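Local structure of Lin0012 protein (Listeria innocua, 3K17) at residues S120-N129 and K144-H152; W172-V183 and W200-P211. The protein probably acts as an ATP-dependent phosphomevalonate kinase of the GHMP family, phosphorylating phosphomevalonate in the mevalonate route to isopentenyl diphosphate. All coordinates share one frame; numbering follows the deposited sequence.

Contact 1. Residues S120-N129 and K144-H152; sequences SAAATVAVIN and KFKLAALSH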
loop_
_atom_site.group_PDB
_atom_site.type_symbol
_atom_site.label_atom_id
_atom_site.label_comp_id
_atom_site.label_asym_id
_atom_site.label_seq_id
_atom_site.Cartn_x
_atom_site.Cartn_y
_atom_site.Cartn_z
ATOM N N SER A 120 -27.998 -10.578 10.928
ATOM C CA SER A 120 -26.712 -11.273 10.953
ATOM C C SER A 120 -26.749 -12.571 11.764
ATOM O O SER A 120 -26.185 -13.586 11.355
ATOM C CB SER A 120 -25.598 -10.343 11.478
ATOM O OG SER A 120 -25.821 -9.934 12.829
ATOM N N ALA A 121 -27.416 -12.546 12.908
ATOM C CA ALA A 121 -27.513 -13.744 13.736
ATOM C C ALA A 121 -28.324 -14.821 13.011
ATOM O O ALA A 121 -27.919 -15.983 12.948
ATOM C CB ALA A 121 -28.172 -13.405 15.059
ATOM N N ALA A 122 -29.465 -14.430 12.451
ATOM C CA ALA A 122 -30.326 -15.386 11.761
ATOM C C ALA A 122 -29.622 -16.066 10.594
ATOM O O ALA A 122 -29.783 -17.272 10.367
ATOM C CB ALA A 122 -31.596 -14.700 11.286
ATOM N N ALA A 123 -28.836 -15.297 9.851
ATOM C CA ALA A 123 -28.114 -15.855 8.716
ATOM C C ALA A 123 -27.067 -16.844 9.221
ATOM O O ALA A 123 -26.901 -17.940 8.673
ATOM C CB ALA A 123 -27.442 -14.727 7.914
ATOM N N THR A 124 -26.349 -16.446 10.262
ATOM C CA THR A 124 -25.329 -17.306 10.844
ATOM C C THR A 124 -25.959 -18.642 11.290
ATOM O O THR A 124 -25.458 -19.724 10.976
ATOM C CB THR A 124 -24.679 -16.623 12.059
ATOM O OG1 THR A 124 -24.056 -15.405 11.640
ATOM C CG2 THR A 124 -23.624 -17.527 12.684
ATOM N N VAL A 125 -27.061 -18.550 12.020
ATOM C CA VAL A 125 -27.757 -19.741 12.518
ATOM C C VAL A 125 -28.285 -20.610 11.375
ATOM O O VAL A 125 -28.281 -21.836 11.477
ATOM C CB VAL A 125 -28.921 -19.336 13.471
ATOM C CG1 VAL A 125 -29.818 -20.536 13.789
ATOM C CG2 VAL A 125 -28.338 -18.776 14.772
ATOM N N ALA A 126 -28.722 -19.986 10.281
ATOM C CA ALA A 126 -29.230 -20.732 9.137
ATOM C C ALA A 126 -28.107 -21.566 8.511
ATOM O O ALA A 126 -28.308 -22.737 8.161
ATOM C CB ALA A 126 -29.832 -19.774 8.094
ATOM N N VAL A 127 -26.926 -20.967 8.375
ATOM C CA VAL A 127 -25.794 -21.680 7.805
ATOM C C VAL A 127 -25.393 -22.863 8.699
ATOM O O VAL A 127 -25.217 -23.988 8.214
ATOM C CB VAL A 127 -24.576 -20.732 7.623
ATOM C CG1 VAL A 127 -23.309 -21.540 7.301
ATOM C CG2 VAL A 127 -24.871 -19.728 6.493
ATOM N N ILE A 128 -25.260 -22.616 9.999
ATOM C CA ILE A 128 -24.859 -23.685 10.912
ATOM C C ILE A 128 -25.880 -24.821 10.880
ATOM O O ILE A 128 -25.511 -25.991 10.758
ATOM C CB ILE A 128 -24.696 -23.162 12.362
ATOM C CG1 ILE A 128 -23.563 -22.119 12.421
ATOM C CG2 ILE A 128 -24.425 -24.338 13.327
ATOM C CD1 ILE A 128 -22.209 -22.621 11.943
ATOM N N ASN A 129 -27.162 -24.482 10.983
ATOM C CA ASN A 129 -28.196 -25.509 10.953
ATOM C C ASN A 129 -28.224 -26.272 9.647
ATOM O O ASN A 129 -28.366 -27.497 9.649
ATOM C CB ASN A 129 -29.575 -24.918 11.214
ATOM C CG ASN A 129 -29.938 -24.950 12.678
ATOM O OD1 ASN A 129 -29.457 -25.798 13.418
ATOM N ND2 ASN A 129 -30.801 -24.042 13.101
ATOM N N LYS A 144 -24.372 -26.430 18.403
ATOM C CA LYS A 144 -24.629 -25.576 17.246
ATOM C C LYS A 144 -24.651 -24.112 17.692
ATOM O O LYS A 144 -24.165 -23.230 16.985
ATOM C CB LYS A 144 -25.947 -25.967 16.572
ATOM C CG LYS A 144 -25.908 -27.381 15.998
ATOM C CD LYS A 144 -27.052 -27.682 15.043
ATOM C CE LYS A 144 -28.387 -27.788 15.767
ATOM N NZ LYS A 144 -29.482 -28.117 14.815
ATOM N N PHE A 145 -25.193 -23.849 18.877
ATOM C CA PHE A 145 -25.215 -22.482 19.367
ATOM C C PHE A 145 -23.778 -21.992 19.513
ATOM O O PHE A 145 -23.465 -20.861 19.154
ATOM C CB PHE A 145 -25.895 -22.378 20.733
ATOM C CG PHE A 145 -25.599 -21.092 21.439
ATOM C CD1 PHE A 145 -26.243 -19.912 21.068
ATOM C CD2 PHE A 145 -24.620 -21.041 22.430
ATOM C CE1 PHE A 145 -25.914 -18.702 21.673
ATOM C CE2 PHE A 145 -24.287 -19.829 23.040
ATOM C CZ PHE A 145 -24.938 -18.658 22.657
ATOM N N LYS A 146 -22.916 -22.847 20.059
ATOM C CA LYS A 146 -21.515 -22.497 20.265
ATOM C C LYS A 146 -20.803 -22.172 18.948
ATOM O O LYS A 146 -20.019 -21.236 18.882
ATOM C CB LYS A 146 -20.775 -23.637 20.978
ATOM C CG LYS A 146 -21.192 -23.873 22.428
ATOM C CD LYS A 146 -20.372 -25.010 23.020
ATOM C CE LYS A 146 -20.770 -25.329 24.453
ATOM N NZ LYS A 146 -19.955 -26.462 24.989
ATOM N N LEU A 147 -21.054 -22.963 17.912
ATOM C CA LEU A 147 -20.437 -22.701 16.616
ATOM C C LEU A 147 -20.932 -21.342 16.110
ATOM O O LEU A 147 -20.142 -20.492 15.716
ATOM C CB LEU A 147 -20.817 -23.794 15.613
ATOM C CG LEU A 147 -20.240 -25.194 15.849
ATOM C CD1 LEU A 147 -20.907 -26.185 14.905
ATOM C CD2 LEU A 147 -18.724 -25.178 15.638
ATOM N N ALA A 148 -22.248 -21.144 16.149
ATOM C CA ALA A 148 -22.861 -19.906 15.689
ATOM C C ALA A 148 -22.412 -18.694 16.504
ATOM O O ALA A 148 -22.197 -17.604 15.951
ATOM C CB ALA A 148 -24.384 -20.035 15.730
ATOM N N ALA A 149 -22.271 -18.880 17.814
ATOM C CA ALA A 149 -21.850 -17.802 18.701
ATOM C C ALA A 149 -20.392 -17.389 18.468
ATOM O O ALA A 149 -20.079 -16.194 18.429
ATOM C CB ALA A 149 -22.047 -18.213 20.160
ATOM N N LEU A 150 -19.502 -18.370 18.334
ATOM C CA LEU A 150 -18.092 -18.075 18.081
ATOM C C LEU A 150 -17.978 -17.341 16.751
ATOM O O LEU A 150 -17.266 -16.352 16.637
ATOM C CB LEU A 150 -17.263 -19.359 18.002
ATOM C CG LEU A 150 -16.964 -20.109 19.303
ATOM C CD1 LEU A 150 -16.158 -21.368 19.010
ATOM C CD2 LEU A 150 -16.188 -19.195 20.241
ATOM N N SER A 151 -18.683 -17.846 15.744
ATOM C CA SER A 151 -18.664 -17.245 14.414
ATOM C C SER A 151 -19.088 -15.782 14.467
ATOM O O SER A 151 -18.360 -14.891 14.029
ATOM C CB SER A 151 -19.607 -18.007 13.472
ATOM O OG SER A 151 -19.629 -17.428 12.171
ATOM N N HIS A 152 -20.270 -15.548 15.023
ATOM C CA HIS A 152 -20.830 -14.213 15.097
ATOM C C HIS A 152 -20.047 -13.222 15.956
ATOM O O HIS A 152 -19.929 -12.054 15.593
ATOM C CB HIS A 152 -22.284 -14.291 15.578
ATOM C CG HIS A 152 -23.069 -13.037 15.340
ATOM N ND1 HIS A 152 -23.001 -11.944 16.177
ATOM C CD2 HIS A 152 -23.925 -12.699 14.347
ATOM C CE1 HIS A 152 -23.786 -10.986 15.712
ATOM N NE2 HIS A 152 -24.356 -11.418 14.601
HETATM O O HOH W 1 -21.203 -15.427 11.552
#
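Polar bonds between Ser120 and His152 and between Asn129 and Lys144 mark the two ends of this contact. Ser120 OG lies 2.7 Å from His152 NE2, hydrogen-bonded to it at the edge of the imidazole and near its plane. The serine torsion (chi1 63°) sets OG between the backbone N and the carbonyl carbon, on the side of the ring. Thr124 OG1 approaches the same edge, near CD2. Phe77, outside the pair, stacks its ring on the imidazole. At the far end the Lys144 side chain, bent at chi3, crosses that of Asn129 at about a right angle, and its NZ donates to Asn129 OD1 at 2.7 Å, 25° from the carbonyl plane.

Thr124 adds a water-mediated link. Its OG1 donates to Ser120 O at 2.8 Å, from the face opposite that used by Thr124 N, and receives a hydrogen bond from a water that is also bonded to Ser151 OG (2.6 Å).

Apolar contacts fill the middle. Ala148 CB meets Thr124 CG2 and Ile128 CG1, both at 4.0 Å, while Val125 CG2 is slightly farther off. Ile128 divides its branches: CG2, anti to the backbone N, touches Lys144 CB, the two side chains passing in opposite directions, and CD1 reaches Leu147 CB at 4.1 Å.

The axes come within 9.3 Å of each other at an angle of 134°, and Val125 and Ala148 have the nearest CA atoms. Such a buried, steeply inclined pair, with helix 119-135 also packed on strands 7-18 and 37-45, belongs to the helical layer of the GHMP kinase N-terminal domain.

Contact 2. Residues W172-V183 and W200-P211; sequences WIAYTTFDQEWV and WPMLQIETLEEP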
loop_
_atom_site.group_PDB
_atom_site.type_symbol
_atom_site.label_atom_id
_atom_site.label_comp_id
_atom_site.label_asym_id
_atom_site.label_seq_id
_atom_site.Cartn_x
_atom_site.Cartn_y
_atom_site.Cartn_z
ATOM N N TRP A 172 -39.683 -18.316 23.192
ATOM C CA TRP A 172 -39.289 -17.307 24.159
ATOM C C TRP A 172 -38.186 -17.880 25.038
ATOM O O TRP A 172 -38.285 -19.027 25.488
ATOM C CB TRP A 172 -40.480 -16.921 25.051
ATOM C CG TRP A 172 -41.587 -16.188 24.342
ATOM C CD1 TRP A 172 -42.448 -16.696 23.409
ATOM C CD2 TRP A 172 -41.911 -14.799 24.472
ATOM N NE1 TRP A 172 -43.281 -15.706 22.946
ATOM C CE2 TRP A 172 -42.972 -14.531 23.580
ATOM C CE3 TRP A 172 -41.400 -13.750 25.253
ATOM C CZ2 TRP A 172 -43.534 -13.256 23.444
ATOM C CZ3 TRP A 172 -41.960 -12.480 25.119
ATOM C CH2 TRP A 172 -43.015 -12.246 24.219
ATOM N N ILE A 173 -37.148 -17.090 25.300
ATOM C CA ILE A 173 -36.052 -17.567 26.135
ATOM C C ILE A 173 -35.482 -16.536 27.097
ATOM O O ILE A 173 -35.615 -15.321 26.910
ATOM C CB ILE A 173 -34.844 -18.059 25.296
ATOM C CG1 ILE A 173 -34.272 -16.893 24.482
ATOM C CG2 ILE A 173 -35.259 -19.204 24.383
ATOM C CD1 ILE A 173 -32.898 -17.163 23.862
ATOM N N ALA A 174 -34.836 -17.059 28.133
ATOM C CA ALA A 174 -34.131 -16.255 29.103
ATOM C C ALA A 174 -32.700 -16.628 28.722
ATOM O O ALA A 174 -32.299 -17.790 28.845
ATOM C CB ALA A 174 -34.443 -16.710 30.514
ATOM N N TYR A 175 -31.942 -15.657 28.227
ATOM C CA TYR A 175 -30.566 -15.915 27.813
ATOM C C TYR A 175 -29.561 -15.326 28.788
ATOM O O TYR A 175 -29.620 -14.136 29.107
ATOM C CB TYR A 175 -30.312 -15.309 26.429
ATOM C CG TYR A 175 -28.869 -15.423 25.992
ATOM C CD1 TYR A 175 -28.343 -16.644 25.586
ATOM C CD2 TYR A 175 -28.017 -14.314 26.021
ATOM C CE1 TYR A 175 -27.001 -16.768 25.219
ATOM C CE2 TYR A 175 -26.673 -14.430 25.656
ATOM C CZ TYR A 175 -26.172 -15.660 25.255
ATOM O OH TYR A 175 -24.848 -15.786 24.891
ATOM N N THR A 176 -28.636 -16.153 29.259
ATOM C CA THR A 176 -27.608 -15.685 30.175
ATOM C C THR A 176 -26.248 -15.802 29.499
ATOM O O THR A 176 -25.745 -16.900 29.245
ATOM C CB THR A 176 -27.612 -16.488 31.485
ATOM O OG1 THR A 176 -28.895 -16.364 32.105
ATOM C CG2 THR A 176 -26.537 -15.964 32.431
ATOM N N THR A 177 -25.664 -14.645 29.226
ATOM C CA THR A 177 -24.389 -14.528 28.536
ATOM C C THR A 177 -23.239 -15.327 29.130
ATOM O O THR A 177 -22.984 -15.274 30.331
ATOM C CB THR A 177 -23.972 -13.046 28.452
ATOM O OG1 THR A 177 -25.091 -12.268 28.001
ATOM C CG2 THR A 177 -22.800 -12.870 27.482
ATOM N N PHE A 178 -22.540 -16.058 28.265
ATOM C CA PHE A 178 -21.398 -16.862 28.671
ATOM C C PHE A 178 -20.254 -15.938 29.071
ATOM O O PHE A 178 -20.316 -14.729 28.847
ATOM C CB PHE A 178 -20.968 -17.768 27.513
ATOM C CG PHE A 178 -20.651 -17.019 26.239
ATOM C CD1 PHE A 178 -19.430 -16.372 26.077
ATOM C CD2 PHE A 178 -21.577 -16.966 25.203
ATOM C CE1 PHE A 178 -19.132 -15.682 24.890
ATOM C CE2 PHE A 178 -21.292 -16.276 24.016
ATOM C CZ PHE A 178 -20.070 -15.636 23.862
ATOM N N ASP A 179 -19.209 -16.508 29.662
ATOM C CA ASP A 179 -18.057 -15.726 30.093
ATOM C C ASP A 179 -17.260 -15.279 28.869
ATOM O O ASP A 179 -16.432 -16.022 28.346
ATOM C CB ASP A 179 -17.167 -16.562 31.012
ATOM C CG ASP A 179 -16.127 -15.724 31.728
ATOM O OD1 ASP A 179 -15.604 -14.768 31.119
ATOM O OD2 ASP A 179 -15.826 -16.034 32.899
ATOM N N GLN A 180 -17.527 -14.051 28.436
ATOM C CA GLN A 180 -16.898 -13.447 27.263
ATOM C C GLN A 180 -15.374 -13.487 27.252
ATOM O O GLN A 180 -14.759 -13.920 26.275
ATOM C CB GLN A 180 -17.362 -11.997 27.138
ATOM C CG GLN A 180 -18.864 -11.836 26.929
ATOM C CD GLN A 180 -19.227 -11.576 25.476
ATOM O OE1 GLN A 180 -18.763 -12.268 24.582
ATOM N NE2 GLN A 180 -20.066 -10.575 25.243
ATOM N N GLU A 181 -14.773 -13.016 28.338
ATOM C CA GLU A 181 -13.325 -12.975 28.464
ATOM C C GLU A 181 -12.749 -14.392 28.432
ATOM O O GLU A 181 -11.688 -14.636 27.851
ATOM C CB GLU A 181 -12.950 -12.282 29.772
ATOM C CG GLU A 181 -11.639 -11.537 29.723
ATOM C CD GLU A 181 -11.282 -10.906 31.056
ATOM O OE1 GLU A 181 -11.149 -11.652 32.052
ATOM O OE2 GLU A 181 -11.136 -9.664 31.106
ATOM N N TRP A 182 -13.464 -15.321 29.057
ATOM C CA TRP A 182 -13.046 -16.716 29.103
ATOM C C TRP A 182 -12.927 -17.254 27.676
ATOM O O TRP A 182 -11.969 -17.937 27.338
ATOM C CB TRP A 182 -14.080 -17.527 29.883
ATOM C CG TRP A 182 -13.739 -18.969 30.074
ATOM C CD1 TRP A 182 -13.020 -19.517 31.102
ATOM C CD2 TRP A 182 -14.135 -20.059 29.236
ATOM N NE1 TRP A 182 -12.951 -20.884 30.956
ATOM C CE2 TRP A 182 -13.627 -21.242 29.819
ATOM C CE3 TRP A 182 -14.873 -20.154 28.047
ATOM C CZ2 TRP A 182 -13.837 -22.504 29.255
ATOM C CZ3 TRP A 182 -15.081 -21.404 27.489
ATOM C CH2 TRP A 182 -14.565 -22.565 28.094
ATOM N N VAL A 183 -13.910 -16.928 26.839
ATOM C CA VAL A 183 -13.922 -17.381 25.453
ATOM C C VAL A 183 -12.846 -16.733 24.593
ATOM O O VAL A 183 -12.061 -17.422 23.937
ATOM C CB VAL A 183 -15.291 -17.110 24.788
ATOM C CG1 VAL A 183 -15.200 -17.362 23.284
ATOM C CG2 VAL A 183 -16.360 -18.013 25.402
ATOM N N TRP A 200 -19.301 -23.999 28.680
ATOM C CA TRP A 200 -18.942 -22.589 28.777
ATOM C C TRP A 200 -19.461 -21.970 30.067
ATOM O O TRP A 200 -20.661 -21.965 30.317
ATOM C CB TRP A 200 -19.516 -21.823 27.583
ATOM C CG TRP A 200 -18.859 -22.145 26.274
ATOM C CD1 TRP A 200 -17.985 -23.169 26.014
ATOM C CD2 TRP A 200 -19.040 -21.450 25.039
ATOM N NE1 TRP A 200 -17.614 -23.150 24.689
ATOM C CE2 TRP A 200 -18.247 -22.104 24.068
ATOM C CE3 TRP A 200 -19.799 -20.332 24.655
ATOM C CZ2 TRP A 200 -18.191 -21.681 22.735
ATOM C CZ3 TRP A 200 -19.745 -19.910 23.325
ATOM C CH2 TRP A 200 -18.946 -20.585 22.385
ATOM N N PRO A 201 -18.564 -21.422 30.898
ATOM C CA PRO A 201 -19.056 -20.824 32.140
ATOM C C PRO A 201 -20.104 -19.730 31.969
ATOM O O PRO A 201 -20.041 -18.924 31.032
ATOM C CB PRO A 201 -17.777 -20.316 32.823
ATOM C CG PRO A 201 -16.746 -20.285 31.722
ATOM C CD PRO A 201 -17.093 -21.455 30.872
HETATM N N MSE A 202 -21.073 -19.741 32.884
HETATM C CA MSE A 202 -22.167 -18.774 32.942
HETATM C C MSE A 202 -23.257 -18.889 31.891
HETATM O O MSE A 202 -24.346 -18.342 32.063
HETATM C CB MSE A 202 -21.603 -17.363 32.911
HETATM C CG MSE A 202 -20.796 -17.029 34.133
HETATM SE SE MSE A 202 -19.940 -15.334 33.955
HETATM C CE MSE A 202 -18.238 -15.791 34.752
ATOM N N LEU A 203 -22.973 -19.602 30.811
ATOM C CA LEU A 203 -23.945 -19.748 29.743
ATOM C C LEU A 203 -25.197 -20.511 30.155
ATOM O O LEU A 203 -25.119 -21.585 30.742
ATOM C CB LEU A 203 -23.313 -20.463 28.549
ATOM C CG LEU A 203 -24.265 -20.729 27.384
ATOM C CD1 LEU A 203 -24.659 -19.403 26.745
ATOM C CD2 LEU A 203 -23.594 -21.649 26.360
ATOM N N GLN A 204 -26.355 -19.945 29.847
ATOM C CA GLN A 204 -27.613 -20.616 30.131
ATOM C C GLN A 204 -28.675 -20.122 29.173
ATOM O O GLN A 204 -28.844 -18.921 28.974
ATOM C CB GLN A 204 -28.081 -20.386 31.571
ATOM C CG GLN A 204 -29.194 -21.359 31.964
ATOM C CD GLN A 204 -29.781 -21.097 33.342
ATOM O OE1 GLN A 204 -29.056 -21.006 34.334
ATOM N NE2 GLN A 204 -31.103 -20.988 33.408
ATOM N N ILE A 205 -29.388 -21.061 28.573
ATOM C CA ILE A 205 -30.446 -20.730 27.642
ATOM C C ILE A 205 -31.695 -21.460 28.112
ATOM O O ILE A 205 -31.824 -22.667 27.936
ATOM C CB ILE A 205 -30.071 -21.164 26.211
ATOM C CG1 ILE A 205 -28.689 -20.594 25.852
ATOM C CG2 ILE A 205 -31.118 -20.680 25.229
ATOM C CD1 ILE A 205 -28.194 -20.989 24.468
ATOM N N GLU A 206 -32.612 -20.713 28.712
ATOM C CA GLU A 206 -33.840 -21.286 29.237
ATOM C C GLU A 206 -35.071 -21.006 28.393
ATOM O O GLU A 206 -35.384 -19.852 28.100
ATOM C CB GLU A 206 -34.097 -20.758 30.651
ATOM C CG GLU A 206 -35.325 -21.373 31.303
ATOM C CD GLU A 206 -35.701 -20.694 32.605
ATOM O OE1 GLU A 206 -34.876 -19.929 33.140
ATOM O OE2 GLU A 206 -36.825 -20.936 33.094
ATOM N N THR A 207 -35.779 -22.067 28.019
ATOM C CA THR A 207 -37.000 -21.924 27.247
ATOM C C THR A 207 -38.081 -21.424 28.205
ATOM O O THR A 207 -38.230 -21.955 29.306
ATOM C CB THR A 207 -37.427 -23.272 26.640
ATOM O OG1 THR A 207 -36.512 -23.637 25.595
ATOM C CG2 THR A 207 -38.832 -23.179 26.066
ATOM N N LEU A 208 -38.817 -20.398 27.786
ATOM C CA LEU A 208 -39.874 -19.811 28.598
ATOM C C LEU A 208 -41.256 -19.989 27.984
ATOM O O LEU A 208 -41.393 -20.349 26.813
ATOM C CB LEU A 208 -39.629 -18.316 28.795
ATOM C CG LEU A 208 -38.374 -17.884 29.548
ATOM C CD1 LEU A 208 -38.231 -16.364 29.462
ATOM C CD2 LEU A 208 -38.464 -18.338 30.993
ATOM N N GLU A 209 -42.276 -19.727 28.793
ATOM C CA GLU A 209 -43.660 -19.830 28.352
ATOM C C GLU A 209 -44.099 -18.459 27.865
ATOM O O GLU A 209 -43.829 -17.443 28.513
ATOM C CB GLU A 209 -44.566 -20.270 29.510
ATOM C CG GLU A 209 -44.307 -21.682 30.025
ATOM C CD GLU A 209 -45.314 -22.693 29.496
ATOM O OE1 GLU A 209 -46.521 -22.542 29.805
ATOM O OE2 GLU A 209 -44.899 -23.633 28.777
ATOM N N GLU A 210 -44.771 -18.438 26.722
ATOM C CA GLU A 210 -45.256 -17.196 26.139
ATOM C C GLU A 210 -46.261 -16.533 27.079
ATOM O O GLU A 210 -47.181 -17.183 27.574
ATOM C CB GLU A 210 -45.928 -17.494 24.801
ATOM C CG GLU A 210 -46.309 -16.265 24.000
ATOM C CD GLU A 210 -46.976 -16.627 22.687
ATOM O OE1 GLU A 210 -46.604 -17.663 22.099
ATOM O OE2 GLU A 210 -47.859 -15.875 22.232
ATOM N N PRO A 211 -46.093 -15.231 27.348
ATOM C CA PRO A 211 -47.034 -14.549 28.238
ATOM C C PRO A 211 -48.418 -14.486 27.599
ATOM O O PRO A 211 -48.549 -14.504 26.365
ATOM C CB PRO A 211 -46.418 -13.160 28.398
ATOM C CG PRO A 211 -44.958 -13.416 28.216
ATOM C CD PRO A 211 -44.945 -14.363 27.045
HETATM O O HOH W 2 -41.050 -20.632 24.155
HETATM O O HOH W 3 -37.703 -21.587 23.222
#
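Trp172 meets Leu208, Glu210 and Pro211 at one end of an antiparallel strand pair. Its CB lies 4.1 Å from Leu208 CB; CG, beside the backbone N (chi1 -68°), then carries the indole out to the 210-211 chain. CD1 nears Glu210 CB, and NE1 passes 3.3 Å from Glu210 CG while hydrogen-bonding to Thr351. Glu210 CA makes a CH-pi contact over the five-membered ring. At the tip, the six-membered ring carrying CZ2, CH2 and CZ3 has Pro211 CD centred over the same face, 3.8 Å from its centroid.

Along the strands, Ala174 pairs with Glu206 and Thr176 with Gln204 through two backbone bonds each; Thr176 N to Gln204 O is 2.8 Å long. Past the strands, Asp179 N donates to Pro201 O, and Asp179 OD1 caps the following helix through Trp182 N. There Trp200 turns its edge to the Phe178 ring face (planes 73° apart), and Pro201 CD sits 3.5 Å from the centroid of the Trp182 six-membered ring.

Strand 172-176 lies between strands 29-35 and 204-208, with Tyr175 and Ile205 against helix 162-169 and Trp200 against helix 141-156.

Overall arrangement
Contact 1 is a buried helix pair, whereas contact 2 is only partly buried and combines a strand pair with an aromatic cluster. Aliphatic side chains, two direct side-chain hydrogen bonds and a water bridge join the helices; contact 2 relies instead on repeated backbone bonds and on two indoles, each with a proline over one face. Their centres are about 15 Å apart and contact 1 closes along the chain before contact 2 opens. Helix 141-156 joins them: one side faces 120-129, while Phe145, Lys146 and Leu150 pack against contact 2. Phe145 CZ reaches Tyr175 OH at 3.6 Å, Leu150 packs on Val183 and Trp200, and Lys146 makes a cation-pi contact with Trp200.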